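Local coordinates for protein dihydropteroate synthase (Xanthomonas albilineans, PDB 6Q62) that probably condenses para-aminobenzoate with 6-hydroxymethyl-7,8-dihydropterin diphosphate to give 7,8-dihydropteroate, a precursor of folate, at residues E106-A111 against I119-A124; G129-V134 against A180-R185; R51-G56 against A92-P97. One frame throughout, in Å; residues are numbered along the deposited sequence.

Interaction 1: E106-A111 against I119-A124; sequences EVMRAA and INDVQA. With 6GU (6-chloroguanine), chain E.
Met108 reaches Ile119 and Asp121 because its CG lies anti to the carbonyl carbon (chi1 -61°) and the rest of the chain is extended, a straight thioether arm leaving helix 105-114 for strand 118-121; Ile119 holds CG2 anti to its backbone N and CG1 beside that N, which turns both branches to the methionine. The two elements belong to one beta-alpha-beta crossover of the TIM barrel: strand 98-101, the helix, then strand 118-121. Met108 and the side chain of Ile119 cross at about a right angle. The root of the arm meets one branch, Met108 CB lying 3.8 Å from Ile119 CD1; its middle passes across the other branch, with Met108 SD 3.9 Å from Ile119 CG2. The end methyl goes further, and Met108 CE comes to 3.5 Å from Asp121 OD2, an apolar group set beside a buried carboxylate oxygen.

That carboxylate has its hydrogen bonds on the loop side. Asp121 OD1 accepts the backbone N of Gln123 at 2.8 Å in an Asx turn, the donor approaching from well above the carboxylate plane, and OD2 takes the backbone N of Leu125. Asp121 also starts a type I turn, in which Ala124 N bonds Asp121 O at 3.0 Å. Ala130 and Val134 of helix 130-137 add to the apolar surroundings of Met108.

Between Ile119 and Asp121, Asn120 points away from the helix into the pterin pocket, which holds 6-chloroguanine. Its amide reads the guanine edge with both ends, and ND2 also bonds Asp61 OD2, which should fix which end is oxygen and which nitrogen. Asn120 ND2 donates to ligand N3 at 3.0 Å, while ligand N2 donates to Asn120 OD1 at 2.7 Å in an almost straight bond of 177°.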
loop_
_atom_site.group_PDB
_atom_site.type_symbol
_atom_site.label_atom_id
_atom_site.label_comp_id
_atom_site.label_asym_id
_atom_site.label_seq_id
_atom_site.Cartn_x
_atom_site.Cartn_y
_atom_site.Cartn_z
ATOM N N GLU A 106 -25.599 19.667 19.959
ATOM C CA GLU A 106 -24.997 20.566 20.950
ATOM C C GLU A 106 -23.491 20.529 20.785
ATOM O O GLU A 106 -22.845 21.561 20.925
ATOM C CB GLU A 106 -25.355 20.115 22.399
ATOM C CG GLU A 106 -26.841 19.965 22.693
ATOM C CD GLU A 106 -27.505 18.617 22.436
ATOM O OE1 GLU A 106 -27.025 17.838 21.577
ATOM O OE2 GLU A 106 -28.536 18.352 23.090
ATOM N N VAL A 107 -22.911 19.340 20.469
ATOM C CA VAL A 107 -21.456 19.215 20.283
ATOM C C VAL A 107 -21.085 19.863 18.960
ATOM O O VAL A 107 -20.075 20.561 18.893
ATOM C CB VAL A 107 -20.978 17.743 20.359
ATOM C CG1 VAL A 107 -19.449 17.653 20.202
ATOM C CG2 VAL A 107 -21.411 17.105 21.692
ATOM N N MET A 108 -21.913 19.686 17.919
ATOM C CA MET A 108 -21.644 20.326 16.627
ATOM C C MET A 108 -21.535 21.841 16.781
ATOM O O MET A 108 -20.574 22.439 16.306
ATOM C CB MET A 108 -22.752 20.000 15.610
ATOM C CG MET A 108 -22.892 18.527 15.331
ATOM S SD MET A 108 -24.229 18.283 14.132
ATOM C CE MET A 108 -24.375 16.531 14.179
ATOM N N ARG A 109 -22.530 22.466 17.464
ATOM C CA ARG A 109 -22.513 23.922 17.654
ATOM C C ARG A 109 -21.335 24.387 18.479
ATOM O O ARG A 109 -20.663 25.352 18.107
ATOM C CB ARG A 109 -23.829 24.382 18.295
ATOM C CG ARG A 109 -25.038 24.157 17.391
ATOM C CD ARG A 109 -26.269 24.752 18.046
ATOM N NE ARG A 109 -27.467 24.583 17.226
ATOM C CZ ARG A 109 -27.878 25.453 16.314
ATOM N NH1 ARG A 109 -27.148 26.533 16.030
ATOM N NH2 ARG A 109 -28.990 25.234 15.647
ATOM N N ALA A 110 -21.092 23.732 19.617
ATOM C CA ALA A 110 -19.985 24.112 20.503
ATOM C C ALA A 110 -18.623 23.906 19.817
ATOM O O ALA A 110 -17.730 24.749 19.951
ATOM C CB ALA A 110 -20.039 23.309 21.804
ATOM N N ALA A 111 -18.481 22.824 19.042
ATOM C CA ALA A 111 -17.224 22.537 18.354
ATOM C C ALA A 111 -16.920 23.564 17.278
ATOM O O ALA A 111 -15.788 24.039 17.217
ATOM C CB ALA A 111 -17.256 21.144 17.768
ATOM N N ILE A 119 -18.128 18.898 10.129
ATOM C CA ILE A 119 -18.813 17.961 11.023
ATOM C C ILE A 119 -18.802 16.621 10.343
ATOM O O ILE A 119 -19.158 16.514 9.170
ATOM C CB ILE A 119 -20.260 18.442 11.358
ATOM C CG1 ILE A 119 -20.184 19.738 12.202
ATOM C CG2 ILE A 119 -21.069 17.354 12.115
ATOM C CD1 ILE A 119 -21.417 20.621 12.149
ATOM N N ASN A 120 -18.378 15.586 11.079
ATOM C CA ASN A 120 -18.356 14.223 10.550
ATOM C C ASN A 120 -19.392 13.479 11.372
ATOM O O ASN A 120 -19.158 13.194 12.541
ATOM C CB ASN A 120 -16.949 13.615 10.658
ATOM C CG ASN A 120 -16.977 12.136 10.402
ATOM O OD1 ASN A 120 -17.862 11.648 9.709
ATOM N ND2 ASN A 120 -16.027 11.398 10.964
ATOM N N ASP A 121 -20.540 13.204 10.771
ATOM C CA ASP A 121 -21.646 12.600 11.508
ATOM C C ASP A 121 -21.975 11.164 11.120
ATOM O O ASP A 121 -22.597 10.932 10.088
ATOM C CB ASP A 121 -22.888 13.491 11.387
ATOM C CG ASP A 121 -24.063 13.055 12.252
ATOM O OD1 ASP A 121 -23.928 12.055 12.988
ATOM O OD2 ASP A 121 -25.103 13.705 12.188
ATOM N N VAL A 122 -21.657 10.224 12.010
ATOM C CA VAL A 122 -21.934 8.804 11.824
ATOM C C VAL A 122 -23.437 8.521 11.692
ATOM O O VAL A 122 -23.802 7.477 11.135
ATOM C CB VAL A 122 -21.266 7.888 12.898
ATOM C CG1 VAL A 122 -19.745 7.950 12.826
ATOM C CG2 VAL A 122 -21.771 8.198 14.315
ATOM N N GLN A 123 -24.295 9.433 12.192
ATOM C CA GLN A 123 -25.752 9.293 12.111
ATOM C C GLN A 123 -26.381 10.029 10.921
ATOM O O GLN A 123 -27.608 10.011 10.774
ATOM C CB GLN A 123 -26.392 9.732 13.434
ATOM C CG GLN A 123 -26.278 8.652 14.497
ATOM C CD GLN A 123 -27.305 7.557 14.270
ATOM O OE1 GLN A 123 -26.969 6.411 13.958
ATOM N NE2 GLN A 123 -28.585 7.895 14.390
ATOM N N ALA A 124 -25.541 10.638 10.028
ATOM C CA ALA A 124 -26.001 11.342 8.825
ATOM C C ALA A 124 -27.156 12.345 9.127
ATOM O O ALA A 124 -28.147 12.409 8.393
ATOM C CB ALA A 124 -26.411 10.350 7.753
HETATM CL CL6 6GU E . -15.501 4.853 8.436
HETATM N N1 6GU E . -16.242 7.217 8.553
HETATM C C2 6GU E . -16.582 8.343 9.304
HETATM N N2 6GU E . -17.087 9.333 8.583
HETATM N N3 6GU E . -16.458 8.469 10.673
HETATM C C4 6GU E . -15.979 7.338 11.299
HETATM C C5 6GU E . -15.635 6.148 10.604
HETATM C C6 6GU E . -15.801 6.197 9.256
HETATM N N7 6GU E . -15.204 5.192 11.522
HETATM C C8 6GU E . -15.307 5.840 12.750
HETATM N N9 6GU E . -15.759 7.119 12.652
#

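Interaction 2: G129-V134 against A180-R185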
loop_
_atom_site.group_PDB
_atom_site.type_symbol
_atom_site.label_atom_id
_atom_site.label_comp_id
_atom_site.label_asym_id
_atom_site.label_seq_id
_atom_site.Cartn_x
_atom_site.Cartn_y
_atom_site.Cartn_z
ATOM N N GLY A 129 -32.346 17.881 15.623
ATOM C CA GLY A 129 -31.634 19.155 15.713
ATOM C C GLY A 129 -30.359 19.199 14.883
ATOM O O GLY A 129 -29.787 20.276 14.657
ATOM N N ALA A 130 -29.867 18.032 14.443
ATOM C CA ALA A 130 -28.621 18.006 13.665
ATOM C C ALA A 130 -28.750 18.742 12.314
ATOM O O ALA A 130 -27.835 19.485 11.932
ATOM C CB ALA A 130 -28.165 16.562 13.462
ATOM N N LEU A 131 -29.895 18.604 11.633
ATOM C CA LEU A 131 -30.135 19.289 10.342
ATOM C C LEU A 131 -30.143 20.795 10.556
ATOM O O LEU A 131 -29.434 21.498 9.864
ATOM C CB LEU A 131 -31.430 18.827 9.670
ATOM C CG LEU A 131 -31.476 17.386 9.120
ATOM C CD1 LEU A 131 -32.927 16.961 8.821
ATOM C CD2 LEU A 131 -30.628 17.231 7.854
ATOM N N ASP A 132 -30.871 21.299 11.600
ATOM C CA ASP A 132 -30.906 22.719 11.946
ATOM C C ASP A 132 -29.503 23.232 12.311
ATOM O O ASP A 132 -29.133 24.319 11.891
ATOM C CB ASP A 132 -31.862 22.909 13.133
ATOM C CG ASP A 132 -32.172 24.330 13.549
ATOM O OD1 ASP A 132 -32.737 25.065 12.734
ATOM O OD2 ASP A 132 -31.900 24.679 14.725
ATOM N N ALA A 133 -28.726 22.471 13.115
ATOM C CA ALA A 133 -27.373 22.920 13.470
ATOM C C ALA A 133 -26.474 23.062 12.220
ATOM O O ALA A 133 -25.855 24.109 11.993
ATOM C CB ALA A 133 -26.740 21.969 14.495
ATOM N N VAL A 134 -26.418 22.044 11.390
ATOM C CA VAL A 134 -25.537 22.130 10.220
ATOM C C VAL A 134 -26.014 23.235 9.253
ATOM O O VAL A 134 -25.157 23.995 8.768
ATOM C CB VAL A 134 -25.313 20.755 9.552
ATOM C CG1 VAL A 134 -24.496 20.879 8.292
ATOM C CG2 VAL A 134 -24.622 19.814 10.531
ATOM N N ALA A 180 -33.304 20.773 4.139
ATOM C CA ALA A 180 -33.112 21.511 5.387
ATOM C C ALA A 180 -32.353 22.828 5.146
ATOM O O ALA A 180 -32.148 23.598 6.074
ATOM C CB ALA A 180 -32.360 20.657 6.404
ATOM N N GLY A 181 -31.913 23.057 3.907
ATOM C CA GLY A 181 -31.190 24.284 3.595
ATOM C C GLY A 181 -29.682 24.164 3.648
ATOM O O GLY A 181 -28.977 25.180 3.666
ATOM N N ILE A 182 -29.165 22.921 3.666
ATOM C CA ILE A 182 -27.711 22.757 3.668
ATOM C C ILE A 182 -27.306 22.742 2.184
ATOM O O ILE A 182 -27.885 21.986 1.408
ATOM C CB ILE A 182 -27.252 21.479 4.432
ATOM C CG1 ILE A 182 -27.683 21.543 5.919
ATOM C CG2 ILE A 182 -25.702 21.275 4.304
ATOM C CD1 ILE A 182 -27.830 20.178 6.576
ATOM N N ASP A 183 -26.349 23.605 1.802
ATOM C CA ASP A 183 -25.880 23.684 0.414
ATOM C C ASP A 183 -25.277 22.339 -0.010
ATOM O O ASP A 183 -24.484 21.775 0.746
ATOM C CB ASP A 183 -24.851 24.815 0.257
ATOM C CG ASP A 183 -24.599 25.221 -1.182
ATOM O OD1 ASP A 183 -24.186 24.356 -1.981
ATOM O OD2 ASP A 183 -24.814 26.405 -1.508
ATOM N N LYS A 184 -25.668 21.812 -1.205
ATOM C CA LYS A 184 -25.146 20.538 -1.717
ATOM C C LYS A 184 -23.615 20.551 -1.808
ATOM O O LYS A 184 -23.012 19.507 -1.617
ATOM C CB LYS A 184 -25.765 20.171 -3.079
ATOM C CG LYS A 184 -25.637 18.670 -3.407
ATOM C CD LYS A 184 -25.946 18.325 -4.844
ATOM C CE LYS A 184 -25.832 16.836 -5.089
ATOM N NZ LYS A 184 -26.017 16.500 -6.517
ATOM N N ARG A 185 -22.990 21.743 -2.008
ATOM C CA ARG A 185 -21.539 21.880 -2.129
ATOM C C ARG A 185 -20.807 21.619 -0.813
ATOM O O ARG A 185 -19.577 21.496 -0.809
ATOM C CB ARG A 185 -21.152 23.280 -2.659
ATOM C CG ARG A 185 -21.568 23.503 -4.121
ATOM C CD ARG A 185 -21.478 24.963 -4.515
ATOM N NE ARG A 185 -22.618 25.744 -4.032
ATOM C CZ ARG A 185 -22.819 27.029 -4.312
ATOM N NH1 ARG A 185 -21.960 27.693 -5.081
ATOM N NH2 ARG A 185 -23.881 27.661 -3.831
#
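Leu131, Val134, Ala180 and Ile182 meet without a flat group between them; the flat groups lie further along 180-185, where Asp183 OD1 sits at the edge of the Arg185 guanidinium, in its plane, while OD2 is tilted 22° from that plane. Arg185 grips the carboxylate side-on: NE donates to Asp183 OD1 at 2.9 Å and NH2 to Asp183 OD2 at 2.8 Å, the two bonds of one salt bridge. NH2 uses the syn lone pair of OD2, whereas NE approaches OD1 27° out of the carboxylate plane. Asp183 OD1 also accepts the backbone N of Arg185 on its anti lone pair, in an Asx turn. Three bonds thus hold the carboxylate and fix its rotation where the loop enters a short 3-10 segment.

The contact itself is aliphatic. Ala180 CB sits against Leu131 CB at 3.9 Å, with Leu131 CD2 close by. Ile182 carries CG1 anti to its carbonyl carbon (chi1 -61°), and this branch brings CD1 to 3.8 Å from Val134 CG1; the same methyl lies 3.9 Å from the carbonyl O of Leu131. Leu125 adds to the same apolar cluster. Between Ala180 and Ile182, Gly181 takes positive phi in a Schellman motif at the end of helix 162-179. The chain then turns toward strand 187-190, and its packing on helix 130-137 joins a helix-to-strand loop to a neighbouring helix in the outer layer of a TIM barrel.

Interaction 3: R51-G56 against A92-P97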
loop_
_atom_site.group_PDB
_atom_site.type_symbol
_atom_site.label_atom_id
_atom_site.label_comp_id
_atom_site.label_asym_id
_atom_site.label_seq_id
_atom_site.Cartn_x
_atom_site.Cartn_y
_atom_site.Cartn_z
ATOM N N ARG A 51 1.300 15.545 15.636
ATOM C CA ARG A 51 2.135 14.529 14.968
ATOM C C ARG A 51 1.514 14.179 13.609
ATOM O O ARG A 51 2.224 14.108 12.612
ATOM C CB ARG A 51 2.289 13.265 15.837
ATOM C CG ARG A 51 3.122 12.196 15.138
ATOM C CD ARG A 51 3.574 11.058 16.014
ATOM N NE ARG A 51 2.481 10.192 16.454
ATOM C CZ ARG A 51 2.045 9.121 15.795
ATOM N NH1 ARG A 51 2.583 8.784 14.632
ATOM N NH2 ARG A 51 1.072 8.380 16.296
ATOM N N LEU A 52 0.174 14.024 13.554
ATOM C CA LEU A 52 -0.489 13.728 12.283
ATOM C C LEU A 52 -0.361 14.877 11.279
ATOM O O LEU A 52 -0.191 14.626 10.076
ATOM C CB LEU A 52 -1.952 13.306 12.498
ATOM C CG LEU A 52 -2.167 12.046 13.361
ATOM C CD1 LEU A 52 -3.618 11.611 13.297
ATOM C CD2 LEU A 52 -1.225 10.886 12.957
ATOM N N ALA A 53 -0.448 16.135 11.751
ATOM C CA ALA A 53 -0.225 17.293 10.888
ATOM C C ALA A 53 1.217 17.217 10.340
ATOM O O ALA A 53 1.396 17.354 9.139
ATOM C CB ALA A 53 -0.407 18.591 11.652
ATOM N N GLU A 54 2.214 16.944 11.197
ATOM C CA GLU A 54 3.617 16.814 10.744
ATOM C C GLU A 54 3.777 15.706 9.699
ATOM O O GLU A 54 4.608 15.838 8.798
ATOM C CB GLU A 54 4.547 16.496 11.926
ATOM C CG GLU A 54 4.767 17.614 12.919
ATOM C CD GLU A 54 5.425 17.141 14.207
ATOM O OE1 GLU A 54 5.921 15.988 14.246
ATOM O OE2 GLU A 54 5.437 17.920 15.187
ATOM N N GLU A 55 2.982 14.604 9.820
ATOM C CA GLU A 55 2.999 13.471 8.907
ATOM C C GLU A 55 2.305 13.764 7.579
ATOM O O GLU A 55 2.315 12.922 6.698
ATOM C CB GLU A 55 2.378 12.229 9.565
ATOM C CG GLU A 55 3.223 11.679 10.689
ATOM C CD GLU A 55 2.750 10.361 11.250
ATOM O OE1 GLU A 55 1.797 9.773 10.695
ATOM O OE2 GLU A 55 3.347 9.912 12.254
ATOM N N GLY A 56 1.684 14.938 7.451
ATOM C CA GLY A 56 1.091 15.334 6.185
ATOM C C GLY A 56 -0.411 15.197 6.062
ATOM O O GLY A 56 -0.930 15.239 4.946
ATOM N N ALA A 92 -5.359 26.656 17.212
ATOM C CA ALA A 92 -4.286 27.618 17.481
ATOM C C ALA A 92 -2.902 27.092 17.034
ATOM O O ALA A 92 -1.992 27.893 16.771
ATOM C CB ALA A 92 -4.248 27.931 18.962
ATOM N N GLN A 93 -2.716 25.753 16.993
ATOM C CA GLN A 93 -1.399 25.168 16.724
ATOM C C GLN A 93 -1.237 24.470 15.369
ATOM O O GLN A 93 -0.158 23.957 15.077
ATOM C CB GLN A 93 -1.028 24.218 17.865
ATOM C CG GLN A 93 -0.934 24.949 19.207
ATOM C CD GLN A 93 -0.658 24.028 20.343
ATOM O OE1 GLN A 93 0.359 23.355 20.356
ATOM N NE2 GLN A 93 -1.548 23.999 21.326
ATOM N N THR A 94 -2.291 24.448 14.542
ATOM C CA THR A 94 -2.220 23.886 13.202
ATOM C C THR A 94 -2.910 24.839 12.248
ATOM O O THR A 94 -3.729 25.664 12.664
ATOM C CB THR A 94 -2.861 22.467 13.083
ATOM O OG1 THR A 94 -4.266 22.622 12.977
ATOM C CG2 THR A 94 -2.508 21.525 14.215
ATOM N N ALA A 95 -2.617 24.669 10.947
ATOM C CA ALA A 95 -3.221 25.435 9.865
ATOM C C ALA A 95 -4.266 24.573 9.157
ATOM O O ALA A 95 -4.892 25.029 8.198
ATOM C CB ALA A 95 -2.130 25.858 8.880
ATOM N N LEU A 96 -4.457 23.318 9.622
ATOM C CA LEU A 96 -5.349 22.375 8.967
ATOM C C LEU A 96 -6.811 22.570 9.258
ATOM O O LEU A 96 -7.153 22.806 10.397
ATOM C CB LEU A 96 -4.991 20.917 9.428
ATOM C CG LEU A 96 -3.618 20.406 9.036
ATOM C CD1 LEU A 96 -3.483 18.909 9.418
ATOM C CD2 LEU A 96 -3.353 20.605 7.504
ATOM N N PRO A 97 -7.700 22.256 8.275
ATOM C CA PRO A 97 -9.123 22.162 8.581
ATOM C C PRO A 97 -9.307 21.107 9.673
ATOM O O PRO A 97 -8.581 20.103 9.713
ATOM C CB PRO A 97 -9.727 21.661 7.271
ATOM C CG PRO A 97 -8.721 21.968 6.238
ATOM C CD PRO A 97 -7.428 21.854 6.886
#
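Just before Thr94, the first residue of 92-97 to touch Ala53, Ala92 and Gln93 complete helix 76-93. Thr94 leaves the helical conformation. With chi1 at 80° its hydroxyl is turned to the carbonyl O of Leu90, back in the last turn, which is its main partner; Leu96 N is bound to Thr94 OG1 only weakly, at 3.4 Å. The methyl faces helix 41-54, where Thr94 CG2 lies 4.4 Å from Ala53 CB, a loose approach. Ala95 carries the chain on to Leu96.

This is the link from a helix to its next strand in the TIM barrel: helices 41-54 and 76-93 are successive helices of the outer layer, and the chain is heading for strand 98-101. Leu96 makes the closer contact. Its CD1 methyl meets Ala53 CB at 3.8 Å and stands 3.9 Å from Ala53 CA, so one branch of the leucine lies against the small residue at the helix surface. A few residues beyond Ala53 the first helix finishes in a Schellman motif, Gly56 N bonding Ala53 O at 3.0 Å with Gly56 at positive phi. Arg51 NH1 and Glu55 OE2 form a salt bridge of 2.7 Å nearby, though the N-H points poorly at the oxygen and the hydrogen bond is weak. The carbonyl of Leu96 is taken by Arg13 NH1 and its side chain touches Leu60 of strand 59-63, while Pro97, buried, packs its ring against Leu59 and Arg13 and shares a backbone hydrogen bond with Leu60.

Overall arrangement
Along the chain the contacts come in series: interaction 3, then interaction 1, then interaction 2. Interactions 1 and 2 are neighbours, their centres 11 Å apart, because strand 118-121 leads into helix 130-137, which packs against helix 105-114. A salt bridge between Arg109 and Asp132 and packing of Ile119 on Val134 join them directly. Interaction 3 stands apart, its centre 21 Å from that of interaction 1 and 27 Å from that of interaction 2, without touching either. Interaction 1 joins the helical layer to the parallel strands and includes residues of the 6-chloroguanine pocket, whereas interactions 2 and 3 lie among the helices and loops outside them, as structural packing of the barrel's exterior.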